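Long-range contacts in crystal protein (Bacillus thuringiensis serovar dakota, PDB 2ZTB), which is the toxin parasporin-2, which recognises cancer cells and, like its aerolysin-type relatives, probably kills them by forming beta-barrel membrane pores: residues Tyr70-Thr75 with Glu181-Ser186; Phe106-Thr111 with Val233-Phe238; Thr123-Ile128 with Ser139-Ile144. All blocks are in the same frame, centred on the assembly; numbering follows the deposited sequence.

Contact 1: residues Tyr70-Thr75 with Glu181-Ser186; sequences YVNRPT and ESADFS
Tyr-70 and Phe-185 form the tight end of this antiparallel pairing, side by side on one face with their ring planes 56° apart. Tyr-70 CD2 is 3.8 Å from Phe-185 CB, which makes an off-centre CH-pi contact with the tyrosine ring. Phe-185 CG stands crowded between backbone N and carbonyl carbon (chi1 60°), and its ring turns from Tyr-70 to meet Ile-128 and Leu-226. Tyr-70 OH binds Lys-129 N. Val-71 N donates to Asp-184 O at 2.7 Å, nearly along the C=O axis; the return bond is weak. Arg-73 N reaches Ser-182 O at 3.0 Å. These bonds join strands 61-90 and 168-199 in the long antiparallel sheet expected of an aerolysin-type toxin. The other face is the solvent side: Val-71 and Arg-73 are exposed, and Arg-73, bent and just past the paired residues, brings CD to 3.3 Å from Asp-184 OD2, but its NH1 stays 4.2 Å from that oxygen, too far for a salt bridge; Asp-184 OD1 is held by Thr-229. Towards Thr-75 water takes over, one molecule linking Pro-74 O with Ser-182 OG and another Thr-75 OG1 with Glu-181 OE2, a carboxylate also held by Ile-134 N and Gly-135 N at the hairpin turn.

Contact 2: residues Phe106-Thr111 with Val233-Phe238; sequences FTNTST and VSSFDF
Over one face of the Phe-106 ring sits Ser-235, whose CB lies 3.5 Å above the plane and over the centre, a CH-pi contact only 6° off the ring normal. Ser-235 OG covers the same face nearer the root of the ring, 3.5 Å from Phe-106 CG. At the edge, close to the ring plane, is Val-233 O, 4.3 Å from Phe-106 CE2. CG is anti to the backbone N (chi1 -173°), so that the ring lies over Ser-235, with CE2 beside the Ser-234/Ser-235 peptide; the side chain also touches Leu-83 and Ile-154. The amide of Asn-108 is another flat group; its OD1 is 3.4 Å from Ser-234 CA and also close to Ser-234 CB. Beyond this point the strands close up into one antiparallel hydrogen-bonded pair. Val-233 N donates to Thr-109 O at 2.7 Å, almost straight, and Thr-109 N answers to Val-233 O at 3.0 Å, in the carbonyl plane. Beside them Thr-109 OG1 rests 3.6 Å from Val-233 CB. Within these segments strands 96-116 and 223-247 are bonded at Thr-109/Val-233 and diverge toward Phe-106, where the ring packs on Ser-235. The chemistry implies a compromise: two backbone bonds and ring packing secure the join, while Asn-108 OD1 and Ser-235 OG are buried by it without a polar partner in the model.

Contact 3: residues Thr123-Ile128 with Ser139-Ile144; sequences TSKLSI and SFSTTI
Lys-125 leans across to the partner strand and can be traced atom by atom. Its CB lies 3.3 Å from Ser-141 OG, and CG remains beside the same hydroxyl at 4.0 Å. A bend at chi2 (-79°) then turns the chain so that it crosses Thr-143 obliquely, bringing CD to 3.6 Å from Thr-143 OG1; CE passes the same oxygen at a similar distance. NZ ends 3.4 Å from Thr-143 OG1 in a weak hydrogen bond, with an equally weak link to a water that donates to Ser-141 O. The hydrophilic face continues with Ser-127 and Ser-141, whose hydroxyls share another water. Between the faces, four backbone bonds fix the register: Leu-126 pairs reciprocally with Thr-142, its N donating to Thr-142 O at 2.7 Å, and Ile-128 pairs likewise with Phe-140, its N donating to Phe-140 O at 2.9 Å. The other face is apolar in character. Leu-126 CB meets Ile-144 CG1 at 3.9 Å, and Ile-128 and Phe-140, directly opposite each other, stand CB to CB on this face, which packs on Val-68, Val-112, Leu-226 and Val-230. Thr-142 is the polar exception, its OG1 bound to Glu-148. An amphipathic beta hairpin stowed against the main sheet in this way is characteristic of aerolysin-type toxins, in which the corresponding hairpin probably unfolds from the body to line the membrane pore.

Overall arrangement
Contacts 1 and 2 lie in the same long sheet of this proteolytically activated form, where strands 168-199 and 223-247 are neighbours: contact 1 adds strand 61-90 and contact 2 strand 96-116. Contact 3 belongs to the separate hairpin packed against that sheet, nested within the chain loops closed by both others. It touches contact 1 through Phe-185 and Ile-128, and contact 2 through Phe-140 and Ser-110. Contacts 1 and 3 each combine four buried with three exposed residues; none touching in contact 2 is fully exposed. Contact 3 grades from apolar inner to watered outer face, contact 1 from ring packing and backbone bonds at Tyr-70 to water bridges at Thr-75, whereas contact 2 relies more on one ring and a serine.

Contact 1: residues Tyr70-Thr75 with Glu181-Ser186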
loop_
_atom_site.group_PDB
_atom_site.type_symbol
_atom_site.label_atom_id
_atom_site.label_comp_id
_atom_site.label_asym_id
_atom_site.label_seq_id
_atom_site.Cartn_x
_atom_site.Cartn_y
_atom_site.Cartn_z
ATOM N N TYR A 70 -2.697 9.762 -6.762
ATOM C CA TYR A 70 -1.409 9.892 -6.090
ATOM C C TYR A 70 -1.103 11.350 -5.783
ATOM O O TYR A 70 -1.447 12.249 -6.555
ATOM C CB TYR A 70 -0.290 9.327 -6.965
ATOM C CG TYR A 70 -0.408 7.855 -7.290
ATOM C CD1 TYR A 70 -1.244 7.407 -8.323
ATOM C CD2 TYR A 70 0.322 6.910 -6.574
ATOM C CE1 TYR A 70 -1.350 6.054 -8.623
ATOM C CE2 TYR A 70 0.223 5.560 -6.864
ATOM C CZ TYR A 70 -0.607 5.141 -7.887
ATOM O OH TYR A 70 -0.686 3.805 -8.179
ATOM N N VAL A 71 -0.456 11.581 -4.647
ATOM C CA VAL A 71 -0.004 12.916 -4.265
ATOM C C VAL A 71 1.428 12.784 -3.787
ATOM O O VAL A 71 1.700 12.053 -2.836
ATOM C CB VAL A 71 -0.879 13.546 -3.142
ATOM C CG1 VAL A 71 -0.427 14.971 -2.841
ATOM C CG2 VAL A 71 -2.346 13.539 -3.526
ATOM N N ASN A 72 2.333 13.476 -4.471
ATOM C CA ASN A 72 3.741 13.543 -4.100
ATOM C C ASN A 72 3.969 14.159 -2.723
ATOM O O ASN A 72 3.388 15.193 -2.387
ATOM C CB ASN A 72 4.516 14.376 -5.126
ATOM C CG ASN A 72 5.076 13.548 -6.273
ATOM O OD1 ASN A 72 5.363 12.360 -6.122
ATOM N ND2 ASN A 72 5.257 14.192 -7.427
ATOM N N ARG A 73 4.835 13.521 -1.945
ATOM C CA ARG A 73 5.310 14.069 -0.680
ATOM C C ARG A 73 6.679 14.682 -0.915
ATOM O O ARG A 73 7.381 14.249 -1.826
ATOM C CB ARG A 73 5.416 12.949 0.357
ATOM C CG ARG A 73 4.093 12.329 0.735
ATOM C CD ARG A 73 3.442 13.070 1.899
ATOM N NE ARG A 73 3.605 14.524 1.808
ATOM C CZ ARG A 73 2.983 15.415 2.581
ATOM N NH1 ARG A 73 2.129 15.007 3.519
ATOM N NH2 ARG A 73 3.214 16.717 2.411
ATOM N N PRO A 74 7.068 15.703 -0.115
ATOM C CA PRO A 74 8.434 16.231 -0.268
ATOM C C PRO A 74 9.479 15.134 -0.119
ATOM O O PRO A 74 9.332 14.258 0.735
ATOM C CB PRO A 74 8.556 17.246 0.872
ATOM C CG PRO A 74 7.143 17.686 1.129
ATOM C CD PRO A 74 6.315 16.433 0.923
ATOM N N THR A 75 10.501 15.183 -0.976
ATOM C CA THR A 75 11.613 14.237 -0.982
ATOM C C THR A 75 12.607 14.591 0.132
ATOM O O THR A 75 13.026 15.747 0.249
ATOM C CB THR A 75 12.345 14.287 -2.356
ATOM O OG1 THR A 75 11.518 13.716 -3.375
ATOM C CG2 THR A 75 13.712 13.567 -2.319
ATOM N N GLU A 181 12.064 9.061 -1.408
ATOM C CA GLU A 181 10.987 9.611 -2.217
ATOM C C GLU A 181 9.697 8.889 -1.879
ATOM O O GLU A 181 9.697 7.680 -1.602
ATOM C CB GLU A 181 11.296 9.468 -3.698
ATOM C CG GLU A 181 12.510 10.267 -4.168
ATOM C CD GLU A 181 12.825 9.980 -5.610
ATOM O OE1 GLU A 181 13.237 8.842 -5.898
ATOM O OE2 GLU A 181 12.631 10.878 -6.463
ATOM N N SER A 182 8.598 9.632 -1.873
ATOM C CA SER A 182 7.310 9.006 -1.613
ATOM C C SER A 182 6.121 9.755 -2.183
ATOM O O SER A 182 6.193 10.940 -2.483
ATOM C CB SER A 182 7.110 8.740 -0.114
ATOM O OG SER A 182 7.047 9.959 0.586
ATOM N N ALA A 183 5.029 9.014 -2.331
ATOM C CA ALA A 183 3.753 9.564 -2.708
ATOM C C ALA A 183 2.680 8.885 -1.882
ATOM O O ALA A 183 2.675 7.661 -1.745
ATOM C CB ALA A 183 3.501 9.348 -4.199
ATOM N N ASP A 184 1.780 9.681 -1.324
ATOM C CA ASP A 184 0.534 9.149 -0.768
ATOM C C ASP A 184 -0.453 8.853 -1.877
ATOM O O ASP A 184 -0.450 9.506 -2.930
ATOM C CB ASP A 184 -0.103 10.132 0.218
ATOM C CG ASP A 184 0.700 10.278 1.487
ATOM O OD1 ASP A 184 1.397 9.317 1.867
ATOM O OD2 ASP A 184 0.641 11.354 2.102
ATOM N N PHE A 185 -1.304 7.866 -1.645
ATOM C CA PHE A 185 -2.398 7.608 -2.573
ATOM C C PHE A 185 -3.707 7.329 -1.834
ATOM O O PHE A 185 -3.714 7.021 -0.645
ATOM C CB PHE A 185 -2.036 6.496 -3.577
ATOM C CG PHE A 185 -1.704 5.166 -2.945
ATOM C CD1 PHE A 185 -2.726 4.283 -2.547
ATOM C CD2 PHE A 185 -0.376 4.776 -2.771
ATOM C CE1 PHE A 185 -2.423 3.040 -1.968
ATOM C CE2 PHE A 185 -0.055 3.532 -2.188
ATOM C CZ PHE A 185 -1.086 2.662 -1.780
ATOM N N SER A 186 -4.817 7.503 -2.533
ATOM C CA SER A 186 -6.127 7.171 -1.986
ATOM C C SER A 186 -7.024 6.770 -3.140
ATOM O O SER A 186 -6.704 7.030 -4.297
ATOM C CB SER A 186 -6.727 8.335 -1.189
ATOM O OG SER A 186 -6.899 9.484 -1.994
HETATM O O HOH W 1 9.373 11.575 0.796
HETATM O O HOH W 2 12.508 13.328 -5.745
#

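Contact 2: residues Phe106-Thr111 with Val233-Phe238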
loop_
_atom_site.group_PDB
_atom_site.type_symbol
_atom_site.label_atom_id
_atom_site.label_comp_id
_atom_site.label_asym_id
_atom_site.label_seq_id
_atom_site.Cartn_x
_atom_site.Cartn_y
_atom_site.Cartn_z
ATOM N N PHE A 106 25.002 -0.394 -2.263
ATOM C CA PHE A 106 23.872 0.192 -1.612
ATOM C C PHE A 106 22.674 -0.630 -2.058
ATOM O O PHE A 106 22.564 -0.989 -3.232
ATOM C CB PHE A 106 23.740 1.641 -2.075
ATOM C CG PHE A 106 22.692 2.431 -1.350
ATOM C CD1 PHE A 106 23.032 3.209 -0.265
ATOM C CD2 PHE A 106 21.371 2.423 -1.787
ATOM C CE1 PHE A 106 22.080 3.954 0.375
ATOM C CE2 PHE A 106 20.411 3.172 -1.150
ATOM C CZ PHE A 106 20.760 3.933 -0.073
ATOM N N THR A 107 21.803 -0.960 -1.112
ATOM C CA THR A 107 20.605 -1.704 -1.427
ATOM C C THR A 107 19.415 -0.744 -1.454
ATOM O O THR A 107 19.020 -0.187 -0.413
ATOM C CB THR A 107 20.413 -2.889 -0.456
ATOM O OG1 THR A 107 21.549 -3.745 -0.563
ATOM C CG2 THR A 107 19.165 -3.685 -0.795
ATOM N N ASN A 108 18.891 -0.520 -2.663
ATOM C CA ASN A 108 17.717 0.327 -2.863
ATOM C C ASN A 108 16.503 -0.416 -2.359
ATOM O O ASN A 108 16.393 -1.618 -2.573
ATOM C CB ASN A 108 17.493 0.653 -4.354
ATOM C CG ASN A 108 18.631 1.443 -4.982
ATOM O OD1 ASN A 108 19.414 2.125 -4.311
ATOM N ND2 ASN A 108 18.706 1.373 -6.295
ATOM N N THR A 109 15.599 0.286 -1.682
ATOM C CA THR A 109 14.312 -0.315 -1.309
ATOM C C THR A 109 13.134 0.438 -1.918
ATOM O O THR A 109 13.158 1.671 -2.040
ATOM C CB THR A 109 14.123 -0.423 0.224
ATOM O OG1 THR A 109 14.291 0.864 0.824
ATOM C CG2 THR A 109 15.119 -1.397 0.834
ATOM N N SER A 110 12.112 -0.323 -2.297
ATOM C CA SER A 110 10.800 0.222 -2.679
ATOM C C SER A 110 9.747 -0.398 -1.785
ATOM O O SER A 110 9.636 -1.619 -1.727
ATOM C CB SER A 110 10.467 -0.108 -4.133
ATOM O OG SER A 110 11.549 0.208 -4.984
ATOM N N THR A 111 8.987 0.442 -1.088
ATOM C CA THR A 111 7.988 -0.015 -0.116
ATOM C C THR A 111 6.564 0.458 -0.487
ATOM O O THR A 111 6.360 1.627 -0.819
ATOM C CB THR A 111 8.382 0.423 1.306
ATOM O OG1 THR A 111 9.673 -0.121 1.621
ATOM C CG2 THR A 111 7.350 -0.052 2.378
ATOM N N VAL A 233 13.710 4.286 -1.580
ATOM C CA VAL A 233 14.975 4.773 -0.993
ATOM C C VAL A 233 16.124 4.349 -1.915
ATOM O O VAL A 233 16.297 3.163 -2.220
ATOM C CB VAL A 233 15.177 4.339 0.498
ATOM C CG1 VAL A 233 16.429 4.983 1.111
ATOM C CG2 VAL A 233 13.958 4.736 1.356
ATOM N N SER A 234 16.853 5.338 -2.428
ATOM C CA SER A 234 17.971 5.072 -3.341
ATOM C C SER A 234 19.120 6.052 -3.124
ATOM O O SER A 234 18.955 7.114 -2.505
ATOM C CB SER A 234 17.508 5.069 -4.802
ATOM O OG SER A 234 17.024 6.344 -5.198
ATOM N N SER A 235 20.295 5.660 -3.597
ATOM C CA SER A 235 21.477 6.486 -3.462
ATOM C C SER A 235 21.746 7.131 -4.813
ATOM O O SER A 235 21.416 6.558 -5.847
ATOM C CB SER A 235 22.675 5.666 -2.983
ATOM O OG SER A 235 22.994 4.687 -3.943
ATOM N N PHE A 236 22.302 8.340 -4.772
ATOM C CA PHE A 236 22.640 9.130 -5.953
ATOM C C PHE A 236 23.758 10.122 -5.606
ATOM O O PHE A 236 24.152 10.238 -4.446
ATOM C CB PHE A 236 21.389 9.841 -6.516
ATOM C CG PHE A 236 20.818 10.915 -5.616
ATOM C CD1 PHE A 236 20.845 12.246 -6.010
ATOM C CD2 PHE A 236 20.239 10.596 -4.384
ATOM C CE1 PHE A 236 20.321 13.252 -5.194
ATOM C CE2 PHE A 236 19.704 11.603 -3.563
ATOM C CZ PHE A 236 19.754 12.932 -3.982
ATOM N N ASP A 237 24.270 10.810 -6.618
ATOM C CA ASP A 237 25.309 11.835 -6.478
ATOM C C ASP A 237 26.567 11.300 -5.814
ATOM O O ASP A 237 27.042 11.862 -4.819
ATOM C CB ASP A 237 24.774 13.090 -5.762
ATOM C CG ASP A 237 23.877 13.959 -6.654
ATOM O OD1 ASP A 237 23.701 13.665 -7.856
ATOM O OD2 ASP A 237 23.334 14.957 -6.138
ATOM N N PHE A 238 27.087 10.207 -6.379
ATOM C CA PHE A 238 28.316 9.570 -5.913
ATOM C C PHE A 238 29.532 10.463 -6.128
ATOM O O PHE A 238 29.709 11.077 -7.199
ATOM C CB PHE A 238 28.534 8.202 -6.585
ATOM C CG PHE A 238 27.341 7.281 -6.503
ATOM C CD1 PHE A 238 26.523 7.075 -7.611
ATOM C CD2 PHE A 238 27.029 6.628 -5.323
ATOM C CE1 PHE A 238 25.410 6.241 -7.529
ATOM C CE2 PHE A 238 25.918 5.793 -5.233
ATOM C CZ PHE A 238 25.114 5.595 -6.336
#

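Contact 3: residues Thr123-Ile128 with Ser139-Ile144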
loop_
_atom_site.group_PDB
_atom_site.type_symbol
_atom_site.label_atom_id
_atom_site.label_comp_id
_atom_site.label_asym_id
_atom_site.label_seq_id
_atom_site.Cartn_x
_atom_site.Cartn_y
_atom_site.Cartn_z
ATOM N N THR A 123 -9.863 -8.976 -1.329
ATOM C CA THR A 123 -9.118 -10.164 -1.701
ATOM C C THR A 123 -8.252 -9.892 -2.935
ATOM O O THR A 123 -7.137 -10.411 -3.043
ATOM C CB THR A 123 -10.107 -11.340 -1.949
ATOM O OG1 THR A 123 -10.394 -11.979 -0.699
ATOM C CG2 THR A 123 -9.564 -12.380 -2.925
ATOM N N SER A 124 -8.755 -9.064 -3.849
ATOM C CA SER A 124 -8.017 -8.789 -5.084
ATOM C C SER A 124 -6.869 -7.815 -4.897
ATOM O O SER A 124 -6.988 -6.816 -4.195
ATOM C CB SER A 124 -8.934 -8.356 -6.238
ATOM O OG SER A 124 -10.161 -7.817 -5.800
ATOM N N LYS A 125 -5.748 -8.129 -5.529
ATOM C CA LYS A 125 -4.548 -7.318 -5.404
ATOM C C LYS A 125 -4.789 -5.934 -5.990
ATOM O O LYS A 125 -5.534 -5.777 -6.957
ATOM C CB LYS A 125 -3.379 -8.000 -6.106
ATOM C CG LYS A 125 -3.081 -9.413 -5.616
ATOM C CD LYS A 125 -2.310 -9.440 -4.301
ATOM C CE LYS A 125 -1.987 -10.881 -3.932
ATOM N NZ LYS A 125 -0.833 -10.997 -3.004
ATOM N N LEU A 126 -4.170 -4.933 -5.380
ATOM C CA LEU A 126 -4.247 -3.573 -5.871
ATOM C C LEU A 126 -2.963 -3.232 -6.640
ATOM O O LEU A 126 -1.851 -3.461 -6.148
ATOM C CB LEU A 126 -4.449 -2.617 -4.699
ATOM C CG LEU A 126 -4.458 -1.114 -4.975
ATOM C CD1 LEU A 126 -5.746 -0.711 -5.650
ATOM C CD2 LEU A 126 -4.246 -0.328 -3.680
ATOM N N SER A 127 -3.122 -2.695 -7.844
ATOM C CA SER A 127 -1.985 -2.262 -8.646
ATOM C C SER A 127 -1.578 -0.836 -8.293
ATOM O O SER A 127 -2.391 0.099 -8.363
ATOM C CB SER A 127 -2.279 -2.395 -10.135
ATOM O OG SER A 127 -2.513 -3.751 -10.474
ATOM N N ILE A 128 -0.318 -0.703 -7.882
ATOM C CA ILE A 128 0.281 0.579 -7.537
ATOM C C ILE A 128 1.505 0.799 -8.439
ATOM O O ILE A 128 2.415 -0.040 -8.510
ATOM C CB ILE A 128 0.646 0.666 -6.006
ATOM C CG1 ILE A 128 -0.623 0.634 -5.128
ATOM C CG2 ILE A 128 1.486 1.901 -5.685
ATOM C CD1 ILE A 128 -1.632 1.787 -5.397
ATOM N N SER A 139 6.532 -0.488 -9.346
ATOM C CA SER A 139 5.190 -1.073 -9.381
ATOM C C SER A 139 4.989 -2.199 -8.361
ATOM O O SER A 139 5.930 -2.920 -8.013
ATOM C CB SER A 139 4.823 -1.552 -10.775
ATOM O OG SER A 139 5.515 -2.741 -11.084
ATOM N N PHE A 140 3.746 -2.325 -7.890
ATOM C CA PHE A 140 3.358 -3.326 -6.905
ATOM C C PHE A 140 1.975 -3.896 -7.248
ATOM O O PHE A 140 1.094 -3.179 -7.732
ATOM C CB PHE A 140 3.285 -2.700 -5.506
ATOM C CG PHE A 140 4.633 -2.387 -4.878
ATOM C CD1 PHE A 140 5.145 -1.098 -4.909
ATOM C CD2 PHE A 140 5.359 -3.375 -4.218
ATOM C CE1 PHE A 140 6.376 -0.817 -4.335
ATOM C CE2 PHE A 140 6.576 -3.096 -3.629
ATOM C CZ PHE A 140 7.086 -1.820 -3.688
ATOM N N SER A 141 1.802 -5.190 -7.002
ATOM C CA SER A 141 0.477 -5.818 -6.962
ATOM C C SER A 141 0.271 -6.255 -5.506
ATOM O O SER A 141 0.859 -7.245 -5.048
ATOM C CB SER A 141 0.400 -7.002 -7.937
ATOM O OG SER A 141 -0.954 -7.319 -8.247
ATOM N N THR A 142 -0.527 -5.493 -4.762
ATOM C CA THR A 142 -0.499 -5.609 -3.308
ATOM C C THR A 142 -1.852 -5.898 -2.656
ATOM O O THR A 142 -2.888 -5.391 -3.100
ATOM C CB THR A 142 0.196 -4.374 -2.674
ATOM O OG1 THR A 142 0.567 -4.665 -1.325
ATOM C CG2 THR A 142 -0.694 -3.140 -2.724
ATOM N N THR A 143 -1.839 -6.719 -1.606
ATOM C CA THR A 143 -3.023 -6.937 -0.782
ATOM C C THR A 143 -3.276 -5.691 0.070
ATOM O O THR A 143 -2.409 -5.249 0.830
ATOM C CB THR A 143 -2.879 -8.180 0.123
ATOM O OG1 THR A 143 -2.630 -9.334 -0.679
ATOM C CG2 THR A 143 -4.152 -8.414 0.953
ATOM N N ILE A 144 -4.465 -5.125 -0.083
ATOM C CA ILE A 144 -4.883 -3.956 0.677
ATOM C C ILE A 144 -4.817 -4.251 2.175
ATOM O O ILE A 144 -5.286 -5.303 2.631
ATOM C CB ILE A 144 -6.285 -3.500 0.248
ATOM C CG1 ILE A 144 -6.281 -3.202 -1.262
ATOM C CG2 ILE A 144 -6.743 -2.293 1.061
ATOM C CD1 ILE A 144 -7.689 -2.991 -1.889
HETATM O O HOH W 3 -5.161 -10.809 -1.527
HETATM O O HOH W 4 -6.406 -6.688 -1.447
HETATM O O HOH W 5 1.927 -9.112 -3.415
HETATM O O HOH W 6 -3.031 -6.137 -9.194
#